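Local coordinates for agmatine ureohydrolase (Thermoplasma volcanium GSS1, PDB 3PZL), which probably hydrolyses agmatine to putrescine and urea at a two-manganese centre, at residues V163-L168 against F189-F194; I25-N30 against I77-S82; S202-K207 against D211-E216. One frame throughout, in Å; residues are numbered along the deposited sequence.

Contact 1. Residues V163-L168 against F189-F194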
ATOM      1  N   VAL B 163      23.880 -16.571  13.460  1.00 65.56           N
ATOM      2  CA  VAL B 163      24.151 -17.625  12.482  1.00 65.57           C
ATOM      3  C   VAL B 163      25.660 -17.817  12.209  1.00 66.33           C
ATOM      4  O   VAL B 163      26.154 -18.945  12.229  1.00 67.59           O
ATOM      5  CB  VAL B 163      23.290 -17.497  11.187  1.00 64.01           C
ATOM      6  CG1 VAL B 163      23.372 -16.160  10.651  1.00 64.29           C
ATOM      7  CG2 VAL B 163      23.734 -18.480  10.115  1.00 64.00           C
ATOM      8  N   THR B 164      26.392 -16.730  11.989  1.00 66.14           N
ATOM      9  CA  THR B 164      27.818 -16.845  11.681  1.00 66.58           C
ATOM     10  C   THR B 164      28.577 -17.459  12.837  1.00 67.51           C
ATOM     11  O   THR B 164      29.492 -18.231  12.627  1.00 67.91           O
ATOM     12  CB  THR B 164      28.467 -15.492  11.295  1.00 66.14           C
ATOM     13  OG1 THR B 164      27.778 -14.927  10.173  1.00 66.37           O
ATOM     14  CG2 THR B 164      29.926 -15.702  10.904  1.00 66.20           C
ATOM     15  N   ARG B 165      28.190 -17.108  14.055  1.00 68.33           N
ATOM     16  CA  ARG B 165      28.873 -17.582  15.230  1.00 69.62           C
ATOM     17  C   ARG B 165      28.723 -19.076  15.335  1.00 70.08           C
ATOM     18  O   ARG B 165      29.699 -19.798  15.498  1.00 70.67           O
ATOM     19  CB  ARG B 165      28.291 -16.937  16.464  1.00 69.92           C
ATOM     20  CG  ARG B 165      29.160 -17.114  17.679  1.00 72.38           C
ATOM     21  CD  ARG B 165      30.086 -15.939  17.857  1.00 73.75           C
ATOM     22  NE  ARG B 165      31.116 -16.259  18.840  1.00 77.19           N
ATOM     23  CZ  ARG B 165      31.793 -15.363  19.559  1.00 78.30           C
ATOM     24  NH1 ARG B 165      31.548 -14.055  19.426  1.00 78.72           N
ATOM     25  NH2 ARG B 165      32.721 -15.783  20.416  1.00 78.22           N
ATOM     26  N   ARG B 166      27.484 -19.534  15.238  1.00 70.27           N
ATOM     27  CA  ARG B 166      27.180 -20.957  15.257  1.00 70.96           C
ATOM     28  C   ARG B 166      27.863 -21.692  14.099  1.00 70.73           C
ATOM     29  O   ARG B 166      28.130 -22.899  14.199  1.00 72.00           O
ATOM     30  CB  ARG B 166      25.661 -21.166  15.245  1.00 70.74           C
ATOM     31  CG  ARG B 166      25.057 -21.888  16.464  1.00 73.39           C
ATOM     32  CD  ARG B 166      25.745 -21.608  17.797  1.00 75.82           C
ATOM     33  NE  ARG B 166      25.288 -20.346  18.353  1.00 76.52           N
ATOM     34  CZ  ARG B 166      26.084 -19.447  18.928  1.00 76.83           C
ATOM     35  NH1 ARG B 166      27.399 -19.659  19.016  1.00 77.00           N
ATOM     36  NH2 ARG B 166      25.558 -18.324  19.398  1.00 75.53           N
ATOM     37  N   ALA B 167      28.173 -20.964  13.025  1.00 69.42           N
ATOM     38  CA  ALA B 167      28.874 -21.550  11.883  1.00 69.55           C
ATOM     39  C   ALA B 167      30.351 -21.807  12.194  1.00 70.18           C
ATOM     40  O   ALA B 167      30.875 -22.874  11.896  1.00 70.64           O
ATOM     41  CB  ALA B 167      28.718 -20.680  10.654  1.00 68.51           C
ATOM     42  N   LEU B 168      30.998 -20.826  12.815  1.00 70.49           N
ATOM     43  CA  LEU B 168      32.369 -20.952  13.275  1.00 71.31           C
ATOM     44  C   LEU B 168      32.515 -22.096  14.288  1.00 72.59           C
ATOM     45  O   LEU B 168      33.480 -22.863  14.222  1.00 73.35           O
ATOM     46  CB  LEU B 168      32.858 -19.622  13.868  1.00 71.06           C
ATOM     47  CG  LEU B 168      34.346 -19.449  14.195  1.00 70.90           C
ATOM     48  CD1 LEU B 168      35.206 -19.874  13.027  1.00 69.90           C
ATOM     49  CD2 LEU B 168      34.657 -18.018  14.563  1.00 70.05           C
ATOM     50  N   PHE B 189      32.775  -7.242  17.133  1.00 77.80           N
ATOM     51  CA  PHE B 189      34.048  -6.682  16.674  1.00 78.66           C
ATOM     52  C   PHE B 189      35.165  -6.772  17.714  1.00 79.77           C
ATOM     53  O   PHE B 189      36.343  -6.787  17.369  1.00 79.81           O
ATOM     54  CB  PHE B 189      33.876  -5.217  16.252  1.00 78.68           C
ATOM     55  CG  PHE B 189      35.180  -4.533  15.869  1.00 80.42           C
ATOM     56  CD1 PHE B 189      35.653  -4.570  14.555  1.00 80.88           C
ATOM     57  CD2 PHE B 189      35.946  -3.868  16.832  1.00 81.92           C
ATOM     58  CE1 PHE B 189      36.868  -3.949  14.208  1.00 82.00           C
ATOM     59  CE2 PHE B 189      37.154  -3.252  16.498  1.00 81.64           C
ATOM     60  CZ  PHE B 189      37.613  -3.290  15.186  1.00 81.88           C
ATOM     61  N   GLU B 190      34.789  -6.807  18.984  1.00 80.49           N
ATOM     62  CA  GLU B 190      35.770  -6.852  20.044  1.00 81.94           C
ATOM     63  C   GLU B 190      36.108  -8.277  20.418  1.00 82.30           C
ATOM     64  O   GLU B 190      37.089  -8.511  21.136  1.00 83.39           O
ATOM     65  CB  GLU B 190      35.286  -6.078  21.269  1.00 82.76           C
ATOM     66  CG  GLU B 190      35.626  -4.575  21.219  1.00 84.28           C
ATOM     67  CD  GLU B 190      35.030  -3.803  22.393  1.00 86.40           C
ATOM     68  OE1 GLU B 190      34.342  -4.415  23.259  1.00 86.95           O
ATOM     69  OE2 GLU B 190      35.244  -2.566  22.427  1.00 87.03           O
ATOM     70  N   ASP B 191      35.305  -9.227  19.940  1.00 81.38           N
ATOM     71  CA  ASP B 191      35.617 -10.638  20.150  1.00 81.36           C
ATOM     72  C   ASP B 191      36.932 -11.005  19.466  1.00 81.05           C
ATOM     73  O   ASP B 191      37.162 -10.655  18.311  1.00 80.29           O
ATOM     74  CB  ASP B 191      34.484 -11.562  19.679  1.00 80.81           C
ATOM     75  CG  ASP B 191      34.562 -12.968  20.312  1.00 82.14           C
ATOM     76  OD1 ASP B 191      35.639 -13.604  20.337  1.00 82.71           O
ATOM     77  OD2 ASP B 191      33.527 -13.452  20.789  1.00 82.84           O
ATOM     78  N   PRO B 192      37.809 -11.703  20.196  1.00 81.49           N
ATOM     79  CA  PRO B 192      39.002 -12.293  19.603  1.00 81.40           C
ATOM     80  C   PRO B 192      38.660 -13.181  18.403  1.00 79.93           C
ATOM     81  O   PRO B 192      39.399 -13.184  17.427  1.00 80.07           O
ATOM     82  CB  PRO B 192      39.564 -13.154  20.736  1.00 82.73           C
ATOM     83  CG  PRO B 192      39.028 -12.553  21.991  1.00 82.96           C
ATOM     84  CD  PRO B 192      37.700 -11.980  21.642  1.00 82.26           C
ATOM     85  N   ASP B 193      37.542 -13.906  18.476  1.00 78.44           N
ATOM     86  CA  ASP B 193      37.125 -14.836  17.415  1.00 76.88           C
ATOM     87  C   ASP B 193      36.631 -14.190  16.130  1.00 75.19           C
ATOM     88  O   ASP B 193      36.534 -14.851  15.091  1.00 74.72           O
ATOM     89  CB  ASP B 193      36.078 -15.815  17.935  1.00 76.64           C
ATOM     90  CG  ASP B 193      36.688 -16.921  18.756  1.00 77.31           C
ATOM     91  OD1 ASP B 193      37.915 -16.866  19.035  1.00 78.49           O
ATOM     92  OD2 ASP B 193      35.938 -17.846  19.120  1.00 76.39           O
ATOM     93  N   PHE B 194      36.335 -12.899  16.194  1.00 73.91           N
ATOM     94  CA  PHE B 194      35.864 -12.157  15.032  1.00 72.40           C
ATOM     95  C   PHE B 194      36.809 -12.254  13.835  1.00 72.75           C
ATOM     96  O   PHE B 194      36.363 -12.365  12.698  1.00 72.01           O
ATOM     97  CB  PHE B 194      35.666 -10.706  15.419  1.00 71.98           C
ATOM     98  CG  PHE B 194      34.898  -9.895  14.415  1.00 69.71           C
ATOM     99  CD1 PHE B 194      33.501  -9.848  14.463  1.00 66.93           C
ATOM    100  CD2 PHE B 194      35.579  -9.141  13.448  1.00 68.14           C
ATOM    101  CE1 PHE B 194      32.795  -9.091  13.564  1.00 64.66           C
ATOM    102  CE2 PHE B 194      34.880  -8.382  12.545  1.00 65.65           C
ATOM    103  CZ  PHE B 194      33.478  -8.353  12.606  1.00 65.94           C
TER
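Arg165 reaches from its helix to the loop at Asp191 and Asp193, and the two acids meet its guanidinium from different directions. Asp191 OD2 comes to the edge, near the guanidinium plane, within bonding distance of both NH1 and NH2 in a salt bridge; the modelled place of this oxygen is doubtful. The guanidinium and carboxylate planes are turned 62° apart. Asp193 instead lays its CB over one face of the guanidinium, while its OD2 stays 4.0 Å from Arg165 NH2, an attraction of charges without a hydrogen bond. Asp193 OD1 forms its own salt bridge with Lys196. An Asx turn fixes the acids relative to each other: Asp193 N donates to Asp191 OD1 at 2.7 Å, on the anti side of that oxygen but tilted 30° out of the carboxylate plane. With CG anti to the backbone N (chi1 -170°), Leu168 sets its CD2 methyl 3.7 Å from the backbone oxygen Asp193 O, a van der Waals touch. Phe149 makes a cation-pi contact with Arg165 and also packs on Leu168. The contact thus joins helix 163-171, whose Thr164 bonds through its backbone to the manganese ligand Asp148, to the loop between helix 186-189 and strand 198-201.

Contact 2. Residues I25-N30 against I77-S82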
ATOM      1  N   ILE B  25       7.205 -24.138  -8.269  1.00 53.57           N
ATOM      2  CA  ILE B  25       8.100 -23.546  -9.234  1.00 53.89           C
ATOM      3  C   ILE B  25       7.859 -24.152 -10.611  1.00 53.91           C
ATOM      4  O   ILE B  25       7.977 -25.361 -10.807  1.00 54.60           O
ATOM      5  CB  ILE B  25       9.546 -23.713  -8.804  1.00 53.83           C
ATOM      6  CG1 ILE B  25       9.777 -22.838  -7.570  1.00 54.23           C
ATOM      7  CG2 ILE B  25      10.478 -23.340  -9.981  1.00 54.55           C
ATOM      8  CD1 ILE B  25      11.237 -22.603  -7.215  1.00 57.06           C
ATOM      9  N   ALA B  26       7.537 -23.303 -11.567  1.00 53.74           N
ATOM     10  CA  ALA B  26       6.994 -23.781 -12.824  1.00 54.67           C
ATOM     11  C   ALA B  26       7.888 -24.788 -13.524  1.00 55.50           C
ATOM     12  O   ALA B  26       7.402 -25.637 -14.253  1.00 56.39           O
ATOM     13  CB  ALA B  26       6.679 -22.616 -13.733  1.00 54.80           C
ATOM     14  N   ASP B  27       9.190 -24.702 -13.294  1.00 56.14           N
ATOM     15  CA  ASP B  27      10.129 -25.569 -13.991  1.00 57.02           C
ATOM     16  C   ASP B  27      10.467 -26.789 -13.169  1.00 57.66           C
ATOM     17  O   ASP B  27      11.043 -27.750 -13.682  1.00 58.94           O
ATOM     18  CB  ASP B  27      11.376 -24.795 -14.464  1.00 56.48           C
ATOM     19  CG  ASP B  27      11.031 -23.640 -15.467  1.00 58.43           C
ATOM     20  OD1 ASP B  27       9.984 -23.726 -16.166  1.00 59.15           O
ATOM     21  OD2 ASP B  27      11.801 -22.645 -15.556  1.00 57.23           O
ATOM     22  N   ALA B  28      10.095 -26.775 -11.897  1.00 57.90           N
ATOM     23  CA  ALA B  28      10.331 -27.941 -11.039  1.00 58.70           C
ATOM     24  C   ALA B  28       9.415 -29.092 -11.445  1.00 59.67           C
ATOM     25  O   ALA B  28       8.430 -29.396 -10.759  1.00 59.99           O
ATOM     26  CB  ALA B  28      10.131 -27.594  -9.603  1.00 58.13           C
ATOM     27  N   VAL B  29       9.764 -29.726 -12.565  1.00 60.05           N
ATOM     28  CA  VAL B  29       8.923 -30.726 -13.207  1.00 60.74           C
ATOM     29  C   VAL B  29       9.139 -32.164 -12.696  1.00 61.13           C
ATOM     30  O   VAL B  29       8.236 -32.983 -12.756  1.00 61.69           O
ATOM     31  CB  VAL B  29       9.059 -30.633 -14.747  1.00 60.37           C
ATOM     32  CG1 VAL B  29       8.453 -31.856 -15.430  1.00 63.57           C
ATOM     33  CG2 VAL B  29       8.320 -29.412 -15.219  1.00 60.04           C
ATOM     34  N   ASN B  30      10.318 -32.465 -12.175  1.00 61.57           N
ATOM     35  CA  ASN B  30      10.643 -33.836 -11.819  1.00 62.46           C
ATOM     36  C   ASN B  30      10.297 -34.166 -10.387  1.00 63.29           C
ATOM     37  O   ASN B  30      10.198 -33.272  -9.550  1.00 63.61           O
ATOM     38  CB  ASN B  30      12.111 -34.099 -12.065  1.00 62.29           C
ATOM     39  CG  ASN B  30      12.608 -33.401 -13.285  1.00 61.83           C
ATOM     40  OD1 ASN B  30      12.341 -33.804 -14.410  1.00 63.46           O
ATOM     41  ND2 ASN B  30      13.313 -32.324 -13.069  1.00 63.35           N
ATOM     42  N   ILE B  77      20.885 -22.182 -21.233  1.00 52.50           N
ATOM     43  CA  ILE B  77      20.464 -23.360 -20.500  1.00 52.15           C
ATOM     44  C   ILE B  77      18.965 -23.330 -20.324  1.00 52.48           C
ATOM     45  O   ILE B  77      18.409 -22.343 -19.819  1.00 51.33           O
ATOM     46  CB  ILE B  77      21.098 -23.386 -19.115  1.00 52.23           C
ATOM     47  CG1 ILE B  77      22.613 -23.600 -19.245  1.00 53.00           C
ATOM     48  CG2 ILE B  77      20.420 -24.436 -18.203  1.00 50.84           C
ATOM     49  CD1 ILE B  77      23.000 -24.986 -19.818  1.00 52.22           C
ATOM     50  N   ASP B  78      18.327 -24.423 -20.746  1.00 52.97           N
ATOM     51  CA  ASP B  78      16.892 -24.628 -20.573  1.00 53.32           C
ATOM     52  C   ASP B  78      16.648 -25.283 -19.205  1.00 53.12           C
ATOM     53  O   ASP B  78      17.066 -26.420 -18.948  1.00 53.31           O
ATOM     54  CB  ASP B  78      16.345 -25.486 -21.722  1.00 53.88           C
ATOM     55  CG  ASP B  78      14.884 -25.864 -21.544  1.00 56.10           C
ATOM     56  OD1 ASP B  78      14.149 -25.187 -20.782  1.00 57.44           O
ATOM     57  OD2 ASP B  78      14.464 -26.852 -22.190  1.00 59.45           O
ATOM     58  N   LEU B  79      15.964 -24.552 -18.331  1.00 52.60           N
ATOM     59  CA  LEU B  79      15.745 -25.007 -16.969  1.00 52.86           C
ATOM     60  C   LEU B  79      14.773 -26.171 -16.868  1.00 53.24           C
ATOM     61  O   LEU B  79      14.850 -26.960 -15.938  1.00 52.88           O
ATOM     62  CB  LEU B  79      15.299 -23.836 -16.118  1.00 52.62           C
ATOM     63  CG  LEU B  79      16.404 -22.797 -15.966  1.00 53.44           C
ATOM     64  CD1 LEU B  79      15.807 -21.532 -15.428  1.00 56.53           C
ATOM     65  CD2 LEU B  79      17.504 -23.288 -15.035  1.00 54.93           C
ATOM     66  N   LEU B  80      13.881 -26.272 -17.853  1.00 54.11           N
ATOM     67  CA  LEU B  80      12.917 -27.345 -17.948  1.00 55.25           C
ATOM     68  C   LEU B  80      13.608 -28.684 -18.109  1.00 56.47           C
ATOM     69  O   LEU B  80      13.075 -29.726 -17.709  1.00 57.49           O
ATOM     70  CB  LEU B  80      11.992 -27.101 -19.138  1.00 55.37           C
ATOM     71  CG  LEU B  80      10.638 -26.499 -18.786  1.00 55.37           C
ATOM     72  CD1 LEU B  80       9.735 -26.443 -20.004  1.00 54.78           C
ATOM     73  CD2 LEU B  80       9.998 -27.316 -17.649  1.00 54.47           C
ATOM     74  N   ALA B  81      14.797 -28.654 -18.698  1.00 56.81           N
ATOM     75  CA  ALA B  81      15.573 -29.855 -18.883  1.00 57.80           C
ATOM     76  C   ALA B  81      16.799 -29.876 -17.948  1.00 58.02           C
ATOM     77  O   ALA B  81      17.801 -30.539 -18.226  1.00 59.36           O
ATOM     78  CB  ALA B  81      15.977 -29.982 -20.339  1.00 58.04           C
ATOM     79  N   SER B  82      16.710 -29.163 -16.833  1.00 57.19           N
ATOM     80  CA  SER B  82      17.779 -29.195 -15.843  1.00 57.34           C
ATOM     81  C   SER B  82      17.509 -29.993 -14.547  1.00 57.53           C
ATOM     82  O   SER B  82      18.216 -29.846 -13.575  1.00 56.71           O
ATOM     83  CB  SER B  82      18.180 -27.767 -15.510  1.00 57.06           C
ATOM     84  OG  SER B  82      18.572 -27.107 -16.695  1.00 57.96           O
TER
HETATM   85  O   HOH W   1      13.956 -28.809 -14.280  1.00 36.60           O
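Asp27 and Val29 carry this contact, lying against Leu79 and Leu80. The first segment opens with a type I turn from Ile25 to Ala28, closed by Ala28 N bonding to Ile25 O at 2.8 Å. Ile25 itself faces helices 57-65 and 281-303. At Asp27 the CG stands anti to the carbonyl carbon (chi1 -61°), which carries the carboxylate over to the leucines: OD2 lies 3.7 Å from Leu79 CB, and OD1 is 3.9 Å from Leu80 CG. The polar partners of both oxygens lie elsewhere: OD2 is hydrogen-bonded to Tyr65 OH and OD1 to Ser70 OG. Replacing Asp27 with alanine would probably leave the Tyr65 and Ser70 hydroxyls without the carboxylate to which both are bonded and open a gap beside Leu79. A water links the backbones, donating to Leu79 O at 2.6 Å and, at greater length, to Asp27 O. Ala28 centres an inverse gamma turn, after which Val29 places CG2 3.6 Å from Leu80 CD2. Across the contact, the chain is shaped by Asp78: its OD1 accepts from Leu80 N, met from above the carboxylate plane, and its O takes Ala81 N and Ser82 OG from opposite faces. Asp78 OD2 pairs with Arg186 of the third subunit. Packed together are a type I turn and an Asx turn, beside edge strand 84-90 of the arginase fold.

Contact 3. Residues S202-K207 against D211-E216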
ATOM      1  N   SER B 202      30.837  -4.207   2.242  1.00 55.85           N
ATOM      2  CA  SER B 202      30.280  -3.717   0.993  1.00 55.75           C
ATOM      3  C   SER B 202      31.093  -2.563   0.412  1.00 55.94           C
ATOM      4  O   SER B 202      31.061  -2.330  -0.787  1.00 56.59           O
ATOM      5  CB  SER B 202      28.805  -3.314   1.166  1.00 55.37           C
ATOM      6  OG  SER B 202      28.676  -2.172   1.981  1.00 54.96           O
ATOM      7  N   PHE B 203      31.811  -1.844   1.272  1.00 56.79           N
ATOM      8  CA  PHE B 203      32.735  -0.775   0.856  1.00 57.39           C
ATOM      9  C   PHE B 203      33.994  -1.303   0.183  1.00 57.93           C
ATOM     10  O   PHE B 203      34.425  -0.744  -0.834  1.00 57.86           O
ATOM     11  CB  PHE B 203      33.107   0.099   2.041  1.00 57.85           C
ATOM     12  CG  PHE B 203      31.921   0.553   2.847  1.00 58.44           C
ATOM     13  CD1 PHE B 203      31.015   1.478   2.324  1.00 56.67           C
ATOM     14  CD2 PHE B 203      31.693   0.051   4.132  1.00 59.53           C
ATOM     15  CE1 PHE B 203      29.925   1.899   3.061  1.00 52.77           C
ATOM     16  CE2 PHE B 203      30.583   0.489   4.871  1.00 56.03           C
ATOM     17  CZ  PHE B 203      29.717   1.411   4.322  1.00 53.41           C
ATOM     18  N   ASP B 204      34.561  -2.382   0.742  1.00 58.52           N
ATOM     19  CA  ASP B 204      35.614  -3.163   0.060  1.00 59.54           C
ATOM     20  C   ASP B 204      35.223  -3.478  -1.386  1.00 59.38           C
ATOM     21  O   ASP B 204      35.971  -3.154  -2.326  1.00 60.50           O
ATOM     22  CB  ASP B 204      35.916  -4.473   0.798  1.00 59.37           C
ATOM     23  CG  ASP B 204      36.676  -4.253   2.092  1.00 61.45           C
ATOM     24  OD1 ASP B 204      37.346  -3.184   2.236  1.00 61.28           O
ATOM     25  OD2 ASP B 204      36.592  -5.150   2.975  1.00 60.84           O
ATOM     26  N   VAL B 205      34.060  -4.102  -1.556  1.00 58.06           N
ATOM     27  CA  VAL B 205      33.588  -4.483  -2.870  1.00 57.45           C
ATOM     28  C   VAL B 205      33.473  -3.272  -3.792  1.00 58.10           C
ATOM     29  O   VAL B 205      33.958  -3.292  -4.915  1.00 57.87           O
ATOM     30  CB  VAL B 205      32.222  -5.196  -2.795  1.00 56.50           C
ATOM     31  CG1 VAL B 205      31.759  -5.591  -4.164  1.00 53.23           C
ATOM     32  CG2 VAL B 205      32.313  -6.397  -1.916  1.00 55.87           C
ATOM     33  N   LYS B 206      32.825  -2.222  -3.310  1.00 58.65           N
ATOM     34  CA  LYS B 206      32.537  -1.059  -4.131  1.00 59.70           C
ATOM     35  C   LYS B 206      33.867  -0.412  -4.550  1.00 60.32           C
ATOM     36  O   LYS B 206      33.959   0.176  -5.625  1.00 60.44           O
ATOM     37  CB  LYS B 206      31.572  -0.108  -3.363  1.00 59.76           C
ATOM     38  CG  LYS B 206      31.188   1.237  -4.025  1.00 62.10           C
ATOM     39  CD  LYS B 206      30.545   1.081  -5.401  1.00 66.16           C
ATOM     40  CE  LYS B 206      30.701   2.376  -6.248  1.00 69.70           C
ATOM     41  NZ  LYS B 206      31.178   2.055  -7.702  1.00 68.16           N
ATOM     42  N   LYS B 207      34.900  -0.571  -3.714  1.00 60.96           N
ATOM     43  CA  LYS B 207      36.256  -0.119  -4.040  1.00 61.94           C
ATOM     44  C   LYS B 207      37.130  -1.043  -4.951  1.00 61.78           C
ATOM     45  O   LYS B 207      37.781  -0.559  -5.886  1.00 62.07           O
ATOM     46  CB  LYS B 207      37.001   0.155  -2.749  1.00 63.04           C
ATOM     47  CG  LYS B 207      38.460   0.542  -2.931  1.00 66.42           C
ATOM     48  CD  LYS B 207      39.104   0.826  -1.574  1.00 70.81           C
ATOM     49  CE  LYS B 207      40.434   1.491  -1.748  1.00 72.91           C
ATOM     50  NZ  LYS B 207      40.875   1.867  -0.392  1.00 77.87           N
ATOM     51  N   ASP B 211      34.985  -9.298  -8.064  1.00 57.04           N
ATOM     52  CA  ASP B 211      35.881 -10.340  -8.597  1.00 57.96           C
ATOM     53  C   ASP B 211      37.089 -10.673  -7.715  1.00 58.59           C
ATOM     54  O   ASP B 211      37.351 -11.848  -7.454  1.00 59.11           O
ATOM     55  CB  ASP B 211      36.343 -10.005 -10.007  1.00 57.72           C
ATOM     56  CG  ASP B 211      35.359 -10.480 -11.069  1.00 59.34           C
ATOM     57  OD1 ASP B 211      34.478 -11.311 -10.768  1.00 58.17           O
ATOM     58  OD2 ASP B 211      35.472 -10.037 -12.225  1.00 62.02           O
ATOM     59  N   LYS B 212      37.801  -9.652  -7.240  1.00 58.47           N
ATOM     60  CA  LYS B 212      38.918  -9.866  -6.316  1.00 59.16           C
ATOM     61  C   LYS B 212      38.547 -10.899  -5.264  1.00 58.95           C
ATOM     62  O   LYS B 212      39.148 -11.951  -5.207  1.00 59.60           O
ATOM     63  CB  LYS B 212      39.323  -8.543  -5.653  1.00 59.98           C
ATOM     64  CG  LYS B 212      40.273  -8.648  -4.464  1.00 61.27           C
ATOM     65  CD  LYS B 212      40.732  -7.265  -4.049  1.00 65.23           C
ATOM     66  CE  LYS B 212      42.062  -7.295  -3.264  1.00 68.83           C
ATOM     67  NZ  LYS B 212      41.826  -7.639  -1.832  1.00 70.22           N
ATOM     68  N   TYR B 213      37.525 -10.601  -4.467  1.00 58.36           N
ATOM     69  CA  TYR B 213      37.059 -11.473  -3.380  1.00 57.84           C
ATOM     70  C   TYR B 213      36.503 -12.816  -3.847  1.00 57.46           C
ATOM     71  O   TYR B 213      36.612 -13.812  -3.146  1.00 56.49           O
ATOM     72  CB  TYR B 213      36.067 -10.703  -2.506  1.00 56.89           C
ATOM     73  CG  TYR B 213      36.671  -9.375  -2.083  1.00 56.86           C
ATOM     74  CD1 TYR B 213      37.625  -9.310  -1.054  1.00 55.64           C
ATOM     75  CD2 TYR B 213      36.323  -8.189  -2.745  1.00 54.98           C
ATOM     76  CE1 TYR B 213      38.183  -8.125  -0.693  1.00 55.14           C
ATOM     77  CE2 TYR B 213      36.874  -7.004  -2.386  1.00 54.04           C
ATOM     78  CZ  TYR B 213      37.807  -6.984  -1.368  1.00 56.62           C
ATOM     79  OH  TYR B 213      38.375  -5.801  -1.007  1.00 62.05           O
ATOM     80  N   ILE B 214      35.931 -12.831  -5.049  1.00 58.06           N
ATOM     81  CA  ILE B 214      35.561 -14.092  -5.725  1.00 58.76           C
ATOM     82  C   ILE B 214      36.794 -14.976  -6.050  1.00 60.00           C
ATOM     83  O   ILE B 214      36.773 -16.191  -5.791  1.00 59.47           O
ATOM     84  CB  ILE B 214      34.781 -13.818  -7.004  1.00 57.83           C
ATOM     85  CG1 ILE B 214      33.487 -13.073  -6.666  1.00 58.45           C
ATOM     86  CG2 ILE B 214      34.481 -15.103  -7.713  1.00 57.46           C
ATOM     87  CD1 ILE B 214      32.665 -12.680  -7.870  1.00 57.44           C
ATOM     88  N   GLU B 215      37.846 -14.350  -6.608  1.00 60.92           N
ATOM     89  CA  GLU B 215      39.124 -15.017  -6.905  1.00 62.40           C
ATOM     90  C   GLU B 215      39.718 -15.705  -5.674  1.00 62.26           C
ATOM     91  O   GLU B 215      40.097 -16.873  -5.746  1.00 62.24           O
ATOM     92  CB  GLU B 215      40.184 -14.050  -7.489  1.00 63.48           C
ATOM     93  CG  GLU B 215      39.733 -13.099  -8.620  1.00 67.71           C
ATOM     94  CD  GLU B 215      39.196 -13.818  -9.880  1.00 73.42           C
ATOM     95  OE1 GLU B 215      39.017 -15.073  -9.848  1.00 73.99           O
ATOM     96  OE2 GLU B 215      38.936 -13.115 -10.903  1.00 73.74           O
ATOM     97  N   GLU B 216      39.801 -14.982  -4.560  1.00 61.78           N
ATOM     98  CA  GLU B 216      40.360 -15.542  -3.333  1.00 62.65           C
ATOM     99  C   GLU B 216      39.659 -16.862  -2.964  1.00 62.52           C
ATOM    100  O   GLU B 216      40.317 -17.907  -2.892  1.00 63.45           O
ATOM    101  CB  GLU B 216      40.318 -14.546  -2.155  1.00 62.82           C
ATOM    102  CG  GLU B 216      41.091 -13.240  -2.344  1.00 63.95           C
ATOM    103  CD  GLU B 216      40.792 -12.214  -1.243  1.00 68.20           C
ATOM    104  OE1 GLU B 216      39.891 -12.460  -0.398  1.00 68.71           O
ATOM    105  OE2 GLU B 216      41.445 -11.136  -1.230  1.00 70.69           O
TER
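Tyr213 holds its CG anti to the carbonyl carbon (chi1 -52°), which brings the ring and its OH up to Asp204 CB; the same kind of rotation at Asp204 (chi1 -73°) sets where the carboxylate stands beyond that carbon. Both belong to helical run 202-220, which cannot be straight here: Val205 CA and Tyr213 CA are 7.8 Å apart, well short of what eight residues of a straight alpha helix would span. The run therefore bends, and the Tyr213 side chain lies in the angle. Its OH comes to 3.3 Å from Asp204 CB, with the long axes of the two side chains at about a right angle and the carboxylate and ring planes 24° apart. The hydroxyl finds its polar partner in Asn208 ND2, in the short stretch between the two segments. Further back along the ring, CE2 lies 4.1 Å from Val205 N, and CD2 makes a loose apolar approach to Val205 CG2 at 4.5 Å. Val205 also packs on Asp253 of helix 251-261 and on Leu249, while Phe203 touches Ser74 of the second subunit. Lys212 sets its CG over the centre of one face of the tyrosine ring, and its NZ forms a salt bridge with Glu216 OE2 at 3.6 Å.

In the fold
Along the chain contact 2 is completed first, then contact 1, then contact 3. The three are spread about the eight-stranded parallel sheet, whose strand order, 2-1-3-8-7-4-5-6, is that of the arginase fold. Contacts 1 and 3 lie toward one margin, their centres about 21 Å apart: edge strand 198-201 follows the loop of contact 1 and leads directly into helix 202-220 of contact 3. Contact 2 lies beside the other edge strand, 84-90, with its centre about 38 Å from that of contact 1 and about 32 Å from that of contact 3. Contact 1 is the one adjoining a manganese ligand, and each contact has a residue meeting another subunit, so both margins of the sheet take part in the six-chain assembly.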